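Local coordinates for protein UDP-N-Acetylglucosamine 2-Epimerase (PDB 1V4V) that probably interconverts UDP-N-acetylglucosamine and UDP-N-acetylmannosamine by epimerisation at C2 of the sugar, at residues A[150-155]-A[159-164]; A[19-24]-A[119-124]; A[94-99]-A[359-364]; A[106-111]-A[141-146]; A[305-310]-A[346-351]. All coordinates share one frame; numbering follows the deposited sequence.

Interaction 1 of 5, residues A[150-155]-A[159-164]; sequences DFAPTP and ANLLKE
D150, on the short strand 149-152, lays its side chain against L161 of the helix that follows. Its CB sits 3.7 Å from L161 CD1. From there CG turns beside the backbone N, anti to the carbonyl carbon (chi1 -84°), which brings the carboxylate against the forked end of the leucine; D150 CG is 4.0 Å from L161 CD1. At the tip, D150 OD1 reaches the other branch, L161 CD2, at 3.7 Å, a van der Waals contact between oxygen and methyl. OD1 also has a long, weak ion pair with K166. OD2 makes a weak hydrogen bond to T147 OG1 and lies close to a carboxylate oxygen of D144, a closeness of like charges that the salt bridge of D144 to R126 probably offsets in part. Cutting the side chain back to an alanine here would probably leave K166 without this distant countercharge and the CD2 methyl of L161 less well packed.

Two residues on, A152 CB approaches the same L161 CD1 at 4.3 Å. At the start of the helix, A159 N donates to P155 O at 2.9 Å (N-H...O 151°), a regular bond of the first turn, and A159 CB rests 3.6 Å from that P155 O. T154 is the N-cap, its OG1 taking the N-H of A157. Strand 149-152, helix 155-162 and strand 171-173 form a beta-alpha-beta unit: L161 reaches onward to I171, while F151 points from the other face of the sheet to helix 353-364.

Interaction 2 of 5, residues A[19-24]-A[119-124]; sequences TKMAPV and GHVEAG
K20 and M21 both set CG anti to the carbonyl carbon (chi1 -64° and -69°), yet they reach different targets in 119-124. The lysine runs out extended and bends only at its last torsion. E122 comes to meet it with CG anti to the backbone N (chi1 -157°) and an extended chain beyond. The two cross at a slant, so the carboxylate oxygen lies beside the lysine's hydrocarbon part: E122 OE1 is 3.2 Å from K20 CD and 3.5 Å from K20 CE. The ammonium is farther off, K20 NZ to E122 OE1 being a long salt bridge of 3.9 Å. A water helps span it, accepting from K20 NZ at 3.1 Å and donating weakly to E122 OE1 at 3.4 Å.

The selenomethionine M21, bent at its second and third torsions, curls its selenium onto the valine: M21 SE lies 3.8 Å from V121 CG2. This is the buried, apolar half of the contact.

Helix 15-29, flanked by helix 177-188 at T19, P23 and V24, thus packs at the C-terminal end of the parallel sheet of the N-terminal Rossmann-like domain, over strand 118-121, with H98 of the neighbouring strand 94-98 touching K20, M21, V121 and E122.

Interaction 3 of 5, residues A[94-99]-A[359-364]; sequences YVLVHG and RGVAWR
Y94 takes V361 over one face of its ring. This is the CH-pi part of the contact: V361 CG1 stands 4.2 Å from the Y94 ring centroid, 21° off the normal and displaced toward the rim. The tyrosine has CG anti to its own N (chi1 -151°), which carries the ring out from the strand toward the helix.

The apolar contacts share V361 between two residues of the strand. While CG1 covers the ring, its other methyl, V361 CG2, meets L96 CD2 at 3.8 Å. R364 adds the hydrocarbon base of its chain: R364 CB lies 3.8 Å from Y94 CE2, approaching the ring obliquely, and R364 CG is 3.8 Å from Y94 OH.

Strand 94-98 and the last helix, 353-364, run nearly antiparallel (152°), their axes 10.4 Å apart at closest. This is the GT-B hallmark of a C-terminal helix that returns to pack on the N-terminal Rossmann-like domain; 94-98 is a central strand of that domain's parallel sheet.

The polar ends converge outside the two segments. Y94 OH hydrogen-bonds D148 OD2, and R364 NE forms a salt bridge to that same oxygen, while R364 NH1 pairs with E169. A phenylalanine in place of the tyrosine would probably leave D148 held less firmly, with the R364 salt bridge still in place but the hydroxyl's grip gone. R364 bends at its second and third torsions and lays CD over one face of the W363 ring, 3.9 Å above the plane of W363.

Interaction 4 of 5, residues A[106-111]-A[141-146]; sequences AVAWAA and RLTDVL
L146 pushes its CD1 methyl into the base of W109, between backbone and indole. The closest approach is L146 CD1 to W109 CA, 3.6 Å. L146 CD1 lies 3.8 Å from W109 CD1, slanting in on the pyrrole part of the indole. L146 CD1 is 4.0 Å from A108 O. W109 holds CG anti to its backbone N (chi1 -168°), which sends the indole away past the leucine and keeps the contact at its near end. One turn earlier on the leucine's helix, T143 points its methyl at an alanine: T143 CG2 to A108 CB is 3.9 Å. The hydroxyl of T143 goes back to N139 O in its own helix.

With A108 and T143 meeting methyl to methyl, the segment axes pass 9.3 Å apart at an angle of 22°, nearly parallel. F105 adds to the packing on T143 and L146, and W109 meets F105 of the second subunit edge-to-face, placing this layer at the dimer interface. Helices 102-113 and 136-146 each precede a strand of the parallel sheet, 118-121 and 149-152; side by side on its face, with helix 72-89 beside 102-113, they form part of the helical layer of a Rossmann-like domain.

Interaction 5 of 5, residues A[305-310]-A[346-351]; sequences RPEGLK and NPYGDG
N346 OD1 receives two backbone N-H groups and so shapes the loop that offers P347 and Y348 to E307 and G308. The shorter bond, Y348 N to N346 OD1 at 2.6 Å, lies in the carbonyl plane with an N-H...O angle of 151°. The second, from G349 N to N346 OD1 at 3.2 Å, comes from above that plane, 60° out of it. Together they make an Asx turn and its one-residue-longer Asx motif.

Within the loop, P347 CG sits over the centre of the Y348 ring, 3.8 Å above its plane. The proline also faces the helix: P347 CG is 4.2 Å from E307 O. The Y348 ring shows an edge to the glutamate, with E307 OE1 near the ring plane and 4.0 Å from Y348 CE1; carboxylate and ring are turned 71° against each other. E307 bends at its second torsion to get there, and its OE1 also pairs with the NE of R305 (3.6 Å), a residue that is poorly ordered.

At the far end Y348 OH comes to 3.8 Å from G308 N, too distant for a hydrogen bond. A beta carbon on G308 would come about 3.3 Å from Y348 OH, so the bare glycine probably eases the approach. Y348 also bonds through its backbone to Q176, linking the loop before helix 353-364 to the N-terminal half, and a glycerol lies near its side chain. No hydrogen bond or salt bridge crosses between the segments, so helix 306-311 and the loop meet mainly by packing, to which the carboxylate at the weakly positive ring edge probably adds at most a slight attraction.

How the interactions relate
From the N terminus, helix 15-29 waits until 119-124 to close interaction 2. Before that, interaction 3 opens at strand 94-98 and interaction 4 at 106-111, so both cross interaction 2. Interaction 4 closes at 141-146, and the short, local interaction 1 follows at 150-164. Interaction 5 comes much later, in the C-terminal half. Interaction 3 closes last, at 359-364, and its span encloses interactions 1, 4 and 5. Interactions 1 to 4 all touch one another around a single parallel sheet: F151, for example, packs on L96 and V361. Interaction 5 stands apart, its loop leading into the helix that returns to that sheet.

Interaction 1 of 5, residues A[150-155]-A[159-164]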
# COMPACT_ATOMS: atom_id res chain seq x y z
N ASP A 150 11.89 2.48 4.72
CA ASP A 150 11.88 1.05 4.46
C ASP A 150 13.25 0.50 4.81
O ASP A 150 14.26 1.03 4.36
CB ASP A 150 11.60 0.76 2.99
CG ASP A 150 10.12 0.76 2.66
OD1 ASP A 150 9.76 1.28 1.59
OD2 ASP A 150 9.33 0.23 3.47
N PHE A 151 13.27 -0.55 5.63
CA PHE A 151 14.51 -1.19 6.03
C PHE A 151 14.62 -2.48 5.21
O PHE A 151 14.01 -3.49 5.55
CB PHE A 151 14.48 -1.48 7.53
CG PHE A 151 14.29 -0.25 8.37
CD1 PHE A 151 15.37 0.58 8.65
CD2 PHE A 151 13.04 0.08 8.88
CE1 PHE A 151 15.21 1.74 9.42
CE2 PHE A 151 12.86 1.24 9.65
CZ PHE A 151 13.95 2.07 9.92
N ALA A 152 15.37 -2.41 4.12
CA ALA A 152 15.55 -3.55 3.22
C ALA A 152 16.65 -4.49 3.69
O ALA A 152 17.74 -4.06 4.03
CB ALA A 152 15.85 -3.06 1.82
N PRO A 153 16.36 -5.80 3.71
CA PRO A 153 17.37 -6.77 4.15
C PRO A 153 18.52 -6.95 3.16
O PRO A 153 19.64 -7.26 3.55
CB PRO A 153 16.56 -8.04 4.34
CG PRO A 153 15.51 -7.92 3.26
CD PRO A 153 15.09 -6.47 3.40
N THR A 154 18.23 -6.74 1.88
CA THR A 154 19.23 -6.93 0.83
C THR A 154 19.17 -5.86 -0.26
O THR A 154 18.20 -5.11 -0.36
CB THR A 154 19.02 -8.27 0.10
OG1 THR A 154 17.75 -8.23 -0.57
CG2 THR A 154 19.03 -9.43 1.08
N PRO A 155 20.22 -5.79 -1.10
CA PRO A 155 20.28 -4.81 -2.19
C PRO A 155 19.13 -5.10 -3.16
O PRO A 155 18.55 -4.18 -3.74
CB PRO A 155 21.64 -5.08 -2.81
CG PRO A 155 22.47 -5.49 -1.62
CD PRO A 155 21.53 -6.44 -0.91
N ALA A 159 16.20 -2.74 -4.57
CA ALA A 159 15.94 -2.60 -6.00
C ALA A 159 14.44 -2.75 -6.28
O ALA A 159 13.90 -2.08 -7.15
CB ALA A 159 16.73 -3.63 -6.79
N ASN A 160 13.78 -3.64 -5.54
CA ASN A 160 12.34 -3.84 -5.72
C ASN A 160 11.57 -2.59 -5.29
O ASN A 160 10.65 -2.14 -5.98
CB ASN A 160 11.84 -5.03 -4.90
CG ASN A 160 12.30 -6.36 -5.45
OD1 ASN A 160 12.58 -6.49 -6.64
ND2 ASN A 160 12.37 -7.37 -4.58
N LEU A 161 11.97 -2.02 -4.16
CA LEU A 161 11.31 -0.83 -3.64
C LEU A 161 11.43 0.36 -4.58
O LEU A 161 10.46 1.09 -4.78
CB LEU A 161 11.88 -0.49 -2.26
CG LEU A 161 11.52 -1.52 -1.19
CD1 LEU A 161 12.36 -1.30 0.07
CD2 LEU A 161 10.04 -1.43 -0.88
N LEU A 162 12.61 0.55 -5.15
CA LEU A 162 12.83 1.65 -6.08
C LEU A 162 11.91 1.47 -7.28
O LEU A 162 11.36 2.43 -7.81
CB LEU A 162 14.29 1.67 -6.54
CG LEU A 162 15.33 2.05 -5.48
CD1 LEU A 162 16.73 1.77 -6.00
CD2 LEU A 162 15.17 3.51 -5.11
N LYS A 163 11.75 0.22 -7.69
CA LYS A 163 10.91 -0.13 -8.82
C LYS A 163 9.44 0.20 -8.57
O LYS A 163 8.64 0.25 -9.50
CB LYS A 163 11.08 -1.63 -9.12
CG LYS A 163 10.25 -2.15 -10.28
CD LYS A 163 10.44 -3.65 -10.45
CE LYS A 163 10.05 -4.41 -9.19
NZ LYS A 163 10.26 -5.88 -9.31
N GLU A 164 9.09 0.44 -7.30
CA GLU A 164 7.71 0.76 -6.94
C GLU A 164 7.53 2.25 -6.64
O GLU A 164 6.51 2.65 -6.07
CB GLU A 164 7.27 -0.08 -5.74
CG GLU A 164 7.14 -1.56 -6.05
CD GLU A 164 6.68 -2.39 -4.87
OE1 GLU A 164 6.51 -3.61 -5.04
OE2 GLU A 164 6.49 -1.83 -3.76

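Interaction 2 of 5, residues A[19-24]-A[119-124]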
# COMPACT_ATOMS: atom_id res chain seq x y z
N THR A 19 10.41 -12.12 17.43
CA THR A 19 11.82 -12.48 17.40
C THR A 19 12.65 -11.52 16.56
O THR A 19 13.72 -11.09 16.98
CB THR A 19 12.00 -13.91 16.83
OG1 THR A 19 11.36 -14.85 17.70
CG2 THR A 19 13.48 -14.25 16.72
N LYS A 20 12.14 -11.16 15.39
CA LYS A 20 12.87 -10.26 14.51
C LYS A 20 12.81 -8.80 14.98
O LYS A 20 13.66 -7.99 14.60
CB LYS A 20 12.33 -10.37 13.08
CG LYS A 20 12.55 -11.74 12.45
CD LYS A 20 12.04 -11.77 11.03
CE LYS A 20 12.23 -13.15 10.40
NZ LYS A 20 13.66 -13.56 10.38
N MSE A 21 11.82 -8.48 15.81
CA MSE A 21 11.68 -7.11 16.30
C MSE A 21 12.41 -6.85 17.62
O MSE A 21 12.79 -5.71 17.90
CB MSE A 21 10.20 -6.76 16.45
CG MSE A 21 9.47 -6.63 15.12
SE MSE A 21 10.08 -5.13 14.05
CE MSE A 21 8.40 -4.16 13.97
N ALA A 22 12.61 -7.90 18.42
CA ALA A 22 13.29 -7.77 19.71
C ALA A 22 14.61 -7.01 19.60
O ALA A 22 14.90 -6.12 20.41
CB ALA A 22 13.52 -9.16 20.32
N PRO A 23 15.45 -7.35 18.60
CA PRO A 23 16.74 -6.66 18.45
C PRO A 23 16.56 -5.16 18.22
O PRO A 23 17.38 -4.35 18.65
CB PRO A 23 17.36 -7.35 17.24
CG PRO A 23 16.79 -8.74 17.31
CD PRO A 23 15.35 -8.48 17.66
N VAL A 24 15.49 -4.80 17.51
CA VAL A 24 15.19 -3.40 17.21
C VAL A 24 14.76 -2.70 18.50
O VAL A 24 15.23 -1.61 18.81
CB VAL A 24 14.06 -3.29 16.16
CG1 VAL A 24 13.73 -1.82 15.91
CG2 VAL A 24 14.49 -3.98 14.87
N GLY A 119 7.57 2.90 9.73
CA GLY A 119 8.79 2.28 9.22
C GLY A 119 8.47 0.81 9.01
O GLY A 119 7.78 0.20 9.83
N HIS A 120 8.97 0.23 7.92
CA HIS A 120 8.70 -1.18 7.63
C HIS A 120 10.00 -2.00 7.67
O HIS A 120 10.88 -1.83 6.83
CB HIS A 120 8.07 -1.30 6.24
CG HIS A 120 7.43 -2.62 5.97
ND1 HIS A 120 6.91 -2.96 4.74
CD2 HIS A 120 7.20 -3.68 6.78
CE1 HIS A 120 6.38 -4.17 4.80
NE2 HIS A 120 6.54 -4.63 6.03
N VAL A 121 10.10 -2.88 8.67
CA VAL A 121 11.28 -3.72 8.85
C VAL A 121 11.24 -4.94 7.92
O VAL A 121 10.19 -5.56 7.72
CB VAL A 121 11.39 -4.17 10.33
CG1 VAL A 121 12.65 -5.02 10.54
CG2 VAL A 121 11.43 -2.94 11.24
N GLU A 122 12.41 -5.27 7.36
CA GLU A 122 12.58 -6.39 6.43
C GLU A 122 11.68 -6.22 5.21
O GLU A 122 11.04 -7.17 4.77
CB GLU A 122 12.27 -7.74 7.11
CG GLU A 122 12.97 -8.91 6.40
CD GLU A 122 12.52 -10.28 6.88
OE1 GLU A 122 12.57 -10.55 8.10
OE2 GLU A 122 12.12 -11.11 6.03
N ALA A 123 11.66 -5.01 4.67
CA ALA A 123 10.83 -4.66 3.52
C ALA A 123 11.51 -4.84 2.16
O ALA A 123 12.74 -4.77 2.04
CB ALA A 123 10.36 -3.23 3.66
N GLY A 124 10.70 -5.05 1.12
CA GLY A 124 11.25 -5.18 -0.22
C GLY A 124 11.14 -6.52 -0.93
O GLY A 124 11.33 -6.58 -2.14
O HOH W 1 15.52 -11.26 9.52

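Interaction 3 of 5, residues A[94-99]-A[359-364]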
# COMPACT_ATOMS: atom_id res chain seq x y z
N TYR A 94 6.40 7.54 16.10
CA TYR A 94 6.86 6.72 14.99
C TYR A 94 6.34 5.30 15.21
O TYR A 94 6.21 4.86 16.35
CB TYR A 94 8.40 6.71 14.93
CG TYR A 94 8.95 6.52 13.54
CD1 TYR A 94 9.05 5.25 12.96
CD2 TYR A 94 9.33 7.62 12.77
CE1 TYR A 94 9.51 5.09 11.66
CE2 TYR A 94 9.79 7.47 11.47
CZ TYR A 94 9.88 6.20 10.92
OH TYR A 94 10.32 6.08 9.63
N VAL A 95 6.03 4.61 14.13
CA VAL A 95 5.53 3.25 14.22
C VAL A 95 6.35 2.31 13.35
O VAL A 95 6.68 2.63 12.21
CB VAL A 95 4.06 3.16 13.76
CG1 VAL A 95 3.56 1.72 13.89
CG2 VAL A 95 3.19 4.09 14.59
N LEU A 96 6.70 1.16 13.90
CA LEU A 96 7.47 0.17 13.15
C LEU A 96 6.63 -1.08 13.00
O LEU A 96 6.03 -1.56 13.96
CB LEU A 96 8.77 -0.17 13.89
CG LEU A 96 9.85 0.91 13.99
CD1 LEU A 96 11.05 0.37 14.77
CD2 LEU A 96 10.28 1.36 12.61
N VAL A 97 6.54 -1.59 11.78
CA VAL A 97 5.80 -2.82 11.54
C VAL A 97 6.74 -3.76 10.81
O VAL A 97 7.78 -3.35 10.30
CB VAL A 97 4.51 -2.59 10.70
CG1 VAL A 97 3.50 -1.77 11.51
CG2 VAL A 97 4.83 -1.90 9.39
N HIS A 98 6.37 -5.03 10.79
CA HIS A 98 7.18 -6.06 10.16
C HIS A 98 6.28 -7.09 9.51
O HIS A 98 5.21 -7.40 10.02
CB HIS A 98 8.03 -6.76 11.22
CG HIS A 98 8.86 -7.89 10.68
ND1 HIS A 98 10.18 -7.75 10.33
CD2 HIS A 98 8.53 -9.18 10.40
CE1 HIS A 98 10.63 -8.89 9.85
NE2 HIS A 98 9.65 -9.78 9.88
N GLY A 99 6.70 -7.62 8.37
CA GLY A 99 5.89 -8.65 7.76
C GLY A 99 4.91 -8.20 6.70
O GLY A 99 4.80 -7.01 6.37
N ARG A 359 18.80 3.37 14.54
CA ARG A 359 19.46 4.61 14.17
C ARG A 359 18.73 5.27 13.00
O ARG A 359 18.74 6.49 12.86
CB ARG A 359 20.92 4.35 13.81
CG ARG A 359 21.78 4.05 15.04
CD ARG A 359 23.20 3.66 14.66
NE ARG A 359 24.05 3.52 15.85
CZ ARG A 359 25.29 3.04 15.83
NH1 ARG A 359 25.84 2.65 14.69
NH2 ARG A 359 25.99 2.97 16.96
N GLY A 360 18.12 4.45 12.15
CA GLY A 360 17.38 4.99 11.02
C GLY A 360 16.18 5.78 11.53
O GLY A 360 15.87 6.85 11.01
N VAL A 361 15.52 5.25 12.56
CA VAL A 361 14.37 5.90 13.16
C VAL A 361 14.79 7.19 13.86
O VAL A 361 14.17 8.24 13.70
CB VAL A 361 13.68 4.96 14.18
CG1 VAL A 361 12.58 5.70 14.93
CG2 VAL A 361 13.09 3.75 13.45
N ALA A 362 15.87 7.11 14.64
CA ALA A 362 16.40 8.27 15.35
C ALA A 362 16.68 9.39 14.36
O ALA A 362 16.41 10.56 14.63
CB ALA A 362 17.67 7.89 16.10
N TRP A 363 17.23 9.03 13.21
CA TRP A 363 17.55 9.98 12.16
C TRP A 363 16.29 10.67 11.64
O TRP A 363 16.27 11.88 11.43
CB TRP A 363 18.27 9.27 11.02
CG TRP A 363 18.38 10.08 9.76
CD1 TRP A 363 18.97 11.31 9.62
CD2 TRP A 363 17.90 9.71 8.46
NE1 TRP A 363 18.88 11.73 8.32
CE2 TRP A 363 18.24 10.77 7.58
CE3 TRP A 363 17.23 8.60 7.96
CZ2 TRP A 363 17.91 10.74 6.22
CZ3 TRP A 363 16.91 8.56 6.60
CH2 TRP A 363 17.25 9.63 5.75
N ARG A 364 15.23 9.89 11.41
CA ARG A 364 13.97 10.43 10.93
C ARG A 364 13.36 11.37 11.96
O ARG A 364 12.69 12.34 11.60
CB ARG A 364 12.97 9.31 10.62
CG ARG A 364 13.22 8.59 9.31
CD ARG A 364 13.33 9.59 8.17
NE ARG A 364 12.83 9.05 6.92
CZ ARG A 364 13.02 9.61 5.73
NH1 ARG A 364 13.72 10.74 5.65
NH2 ARG A 364 12.53 9.06 4.64

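Interaction 4 of 5, residues A[106-111]-A[141-146]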
# COMPACT_ATOMS: atom_id res chain seq x y z
N ALA A 106 -3.08 -3.06 8.08
CA ALA A 106 -4.15 -2.34 8.76
C ALA A 106 -3.56 -1.41 9.81
O ALA A 106 -4.03 -0.28 9.98
CB ALA A 106 -5.12 -3.32 9.41
N VAL A 107 -2.52 -1.87 10.51
CA VAL A 107 -1.87 -1.05 11.53
C VAL A 107 -1.12 0.11 10.89
O VAL A 107 -1.19 1.24 11.36
CB VAL A 107 -0.90 -1.90 12.39
CG1 VAL A 107 -0.11 -1.01 13.34
CG2 VAL A 107 -1.68 -2.94 13.19
N ALA A 108 -0.41 -0.17 9.80
CA ALA A 108 0.34 0.86 9.09
C ALA A 108 -0.62 1.92 8.54
O ALA A 108 -0.31 3.12 8.56
CB ALA A 108 1.14 0.25 7.94
N TRP A 109 -1.78 1.49 8.05
CA TRP A 109 -2.74 2.45 7.51
C TRP A 109 -3.33 3.29 8.64
O TRP A 109 -3.56 4.49 8.49
CB TRP A 109 -3.84 1.71 6.74
CG TRP A 109 -4.72 2.61 5.90
CD1 TRP A 109 -4.40 3.84 5.40
CD2 TRP A 109 -6.04 2.32 5.43
NE1 TRP A 109 -5.45 4.34 4.66
CE2 TRP A 109 -6.47 3.43 4.66
CE3 TRP A 109 -6.92 1.24 5.60
CZ2 TRP A 109 -7.72 3.48 4.05
CZ3 TRP A 109 -8.17 1.29 4.99
CH2 TRP A 109 -8.56 2.40 4.23
N ALA A 110 -3.56 2.66 9.79
CA ALA A 110 -4.10 3.35 10.96
C ALA A 110 -3.12 4.45 11.37
O ALA A 110 -3.51 5.58 11.65
CB ALA A 110 -4.31 2.37 12.10
N ALA A 111 -1.83 4.10 11.40
CA ALA A 111 -0.79 5.05 11.77
C ALA A 111 -0.79 6.21 10.78
O ALA A 111 -0.75 7.38 11.16
CB ALA A 111 0.57 4.37 11.78
N ARG A 141 2.96 -4.45 -0.57
CA ARG A 141 3.04 -3.33 -1.50
C ARG A 141 2.21 -2.16 -0.96
O ARG A 141 2.64 -1.00 -1.03
CB ARG A 141 2.53 -3.75 -2.88
CG ARG A 141 3.51 -4.66 -3.61
CD ARG A 141 2.96 -5.09 -4.96
NE ARG A 141 2.63 -3.94 -5.79
CZ ARG A 141 2.10 -4.03 -7.01
NH1 ARG A 141 1.85 -5.22 -7.54
NH2 ARG A 141 1.80 -2.92 -7.68
N LEU A 142 1.04 -2.46 -0.40
CA LEU A 142 0.18 -1.43 0.18
C LEU A 142 0.90 -0.76 1.35
O LEU A 142 0.95 0.46 1.46
CB LEU A 142 -1.14 -2.04 0.66
CG LEU A 142 -2.12 -2.52 -0.41
CD1 LEU A 142 -3.25 -3.30 0.25
CD2 LEU A 142 -2.69 -1.32 -1.19
N THR A 143 1.46 -1.58 2.24
CA THR A 143 2.18 -1.06 3.39
C THR A 143 3.32 -0.13 2.97
O THR A 143 3.52 0.94 3.57
CB THR A 143 2.77 -2.19 4.25
OG1 THR A 143 1.70 -3.01 4.74
CG2 THR A 143 3.54 -1.62 5.45
N ASP A 144 4.06 -0.51 1.93
CA ASP A 144 5.18 0.31 1.49
C ASP A 144 4.79 1.61 0.81
O ASP A 144 5.60 2.53 0.70
CB ASP A 144 6.12 -0.50 0.59
CG ASP A 144 6.87 -1.56 1.38
OD1 ASP A 144 7.01 -1.38 2.61
OD2 ASP A 144 7.32 -2.55 0.78
N VAL A 145 3.55 1.71 0.35
CA VAL A 145 3.10 2.97 -0.23
C VAL A 145 3.12 4.01 0.90
O VAL A 145 3.50 5.16 0.70
CB VAL A 145 1.64 2.86 -0.75
CG1 VAL A 145 1.05 4.25 -0.93
CG2 VAL A 145 1.62 2.10 -2.06
N LEU A 146 2.73 3.57 2.09
CA LEU A 146 2.63 4.44 3.27
C LEU A 146 3.88 4.62 4.12
O LEU A 146 3.90 5.48 5.00
CB LEU A 146 1.53 3.91 4.19
CG LEU A 146 0.19 3.59 3.54
CD1 LEU A 146 -0.75 3.07 4.61
CD2 LEU A 146 -0.38 4.83 2.86

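Interaction 5 of 5, residues A[305-310]-A[346-351]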
# COMPACT_ATOMS: atom_id res chain seq x y z
N ARG A 305 19.70 -22.81 -0.91
CA ARG A 305 20.10 -21.42 -1.06
C ARG A 305 21.59 -21.35 -1.37
O ARG A 305 22.42 -21.82 -0.60
CB ARG A 305 19.80 -20.64 0.23
CG ARG A 305 18.44 -19.96 0.24
CD ARG A 305 18.22 -19.19 1.54
NE ARG A 305 17.21 -18.14 1.40
CZ ARG A 305 15.95 -18.34 1.05
NH1 ARG A 305 15.51 -19.57 0.79
NH2 ARG A 305 15.11 -17.32 0.95
N PRO A 306 21.95 -20.75 -2.52
CA PRO A 306 23.35 -20.63 -2.92
C PRO A 306 24.20 -19.65 -2.12
O PRO A 306 25.42 -19.78 -2.07
CB PRO A 306 23.25 -20.24 -4.39
CG PRO A 306 22.02 -19.40 -4.42
CD PRO A 306 21.06 -20.21 -3.57
N GLU A 307 23.56 -18.66 -1.49
CA GLU A 307 24.29 -17.66 -0.71
C GLU A 307 25.24 -18.29 0.30
O GLU A 307 26.43 -17.99 0.31
CB GLU A 307 23.32 -16.74 0.04
CG GLU A 307 22.11 -16.30 -0.75
CD GLU A 307 21.04 -17.37 -0.79
OE1 GLU A 307 20.60 -17.80 0.30
OE2 GLU A 307 20.65 -17.79 -1.90
N GLY A 308 24.71 -19.16 1.15
CA GLY A 308 25.51 -19.82 2.17
C GLY A 308 26.71 -20.57 1.63
O GLY A 308 27.83 -20.39 2.11
N LEU A 309 26.49 -21.43 0.65
CA LEU A 309 27.57 -22.21 0.05
C LEU A 309 28.60 -21.26 -0.54
O LEU A 309 29.80 -21.42 -0.34
CB LEU A 309 27.01 -23.12 -1.04
CG LEU A 309 27.97 -24.16 -1.63
CD1 LEU A 309 28.45 -25.10 -0.53
CD2 LEU A 309 27.27 -24.95 -2.73
N LYS A 310 28.12 -20.26 -1.27
CA LYS A 310 28.99 -19.27 -1.90
C LYS A 310 29.82 -18.51 -0.86
O LYS A 310 31.00 -18.25 -1.07
CB LYS A 310 28.15 -18.28 -2.72
CG LYS A 310 28.95 -17.15 -3.34
CD LYS A 310 28.03 -16.14 -4.03
CE LYS A 310 28.80 -14.93 -4.52
NZ LYS A 310 27.90 -13.92 -5.15
N ASN A 346 29.07 -13.24 7.03
CA ASN A 346 27.69 -13.72 7.00
C ASN A 346 26.98 -12.98 5.86
O ASN A 346 26.87 -11.76 5.90
CB ASN A 346 26.99 -13.42 8.32
CG ASN A 346 25.59 -13.98 8.37
OD1 ASN A 346 24.81 -13.80 7.44
ND2 ASN A 346 25.26 -14.66 9.46
N PRO A 347 26.49 -13.71 4.85
CA PRO A 347 25.80 -13.10 3.71
C PRO A 347 24.39 -12.60 4.01
O PRO A 347 23.74 -12.05 3.13
CB PRO A 347 25.80 -14.22 2.69
CG PRO A 347 25.55 -15.42 3.56
CD PRO A 347 26.50 -15.18 4.73
N TYR A 348 23.93 -12.79 5.24
CA TYR A 348 22.59 -12.36 5.63
C TYR A 348 22.56 -11.08 6.45
O TYR A 348 21.57 -10.35 6.43
CB TYR A 348 21.90 -13.47 6.43
CG TYR A 348 22.00 -14.84 5.79
CD1 TYR A 348 21.34 -15.13 4.60
CD2 TYR A 348 22.78 -15.84 6.38
CE1 TYR A 348 21.45 -16.39 4.00
CE2 TYR A 348 22.90 -17.09 5.79
CZ TYR A 348 22.23 -17.36 4.61
OH TYR A 348 22.36 -18.61 4.03
N GLY A 349 23.64 -10.81 7.18
CA GLY A 349 23.69 -9.62 8.00
C GLY A 349 24.86 -9.69 8.97
O GLY A 349 25.37 -10.78 9.22
N ASP A 350 25.28 -8.55 9.50
CA ASP A 350 26.41 -8.51 10.43
C ASP A 350 26.03 -8.58 11.91
O ASP A 350 26.86 -8.33 12.78
CB ASP A 350 27.25 -7.25 10.16
CG ASP A 350 26.49 -5.95 10.41
OD1 ASP A 350 27.01 -4.88 10.03
OD2 ASP A 350 25.38 -6.00 10.98
N GLY A 351 24.78 -8.94 12.19
CA GLY A 351 24.34 -9.05 13.57
C GLY A 351 23.95 -7.74 14.24
O GLY A 351 23.58 -7.72 15.42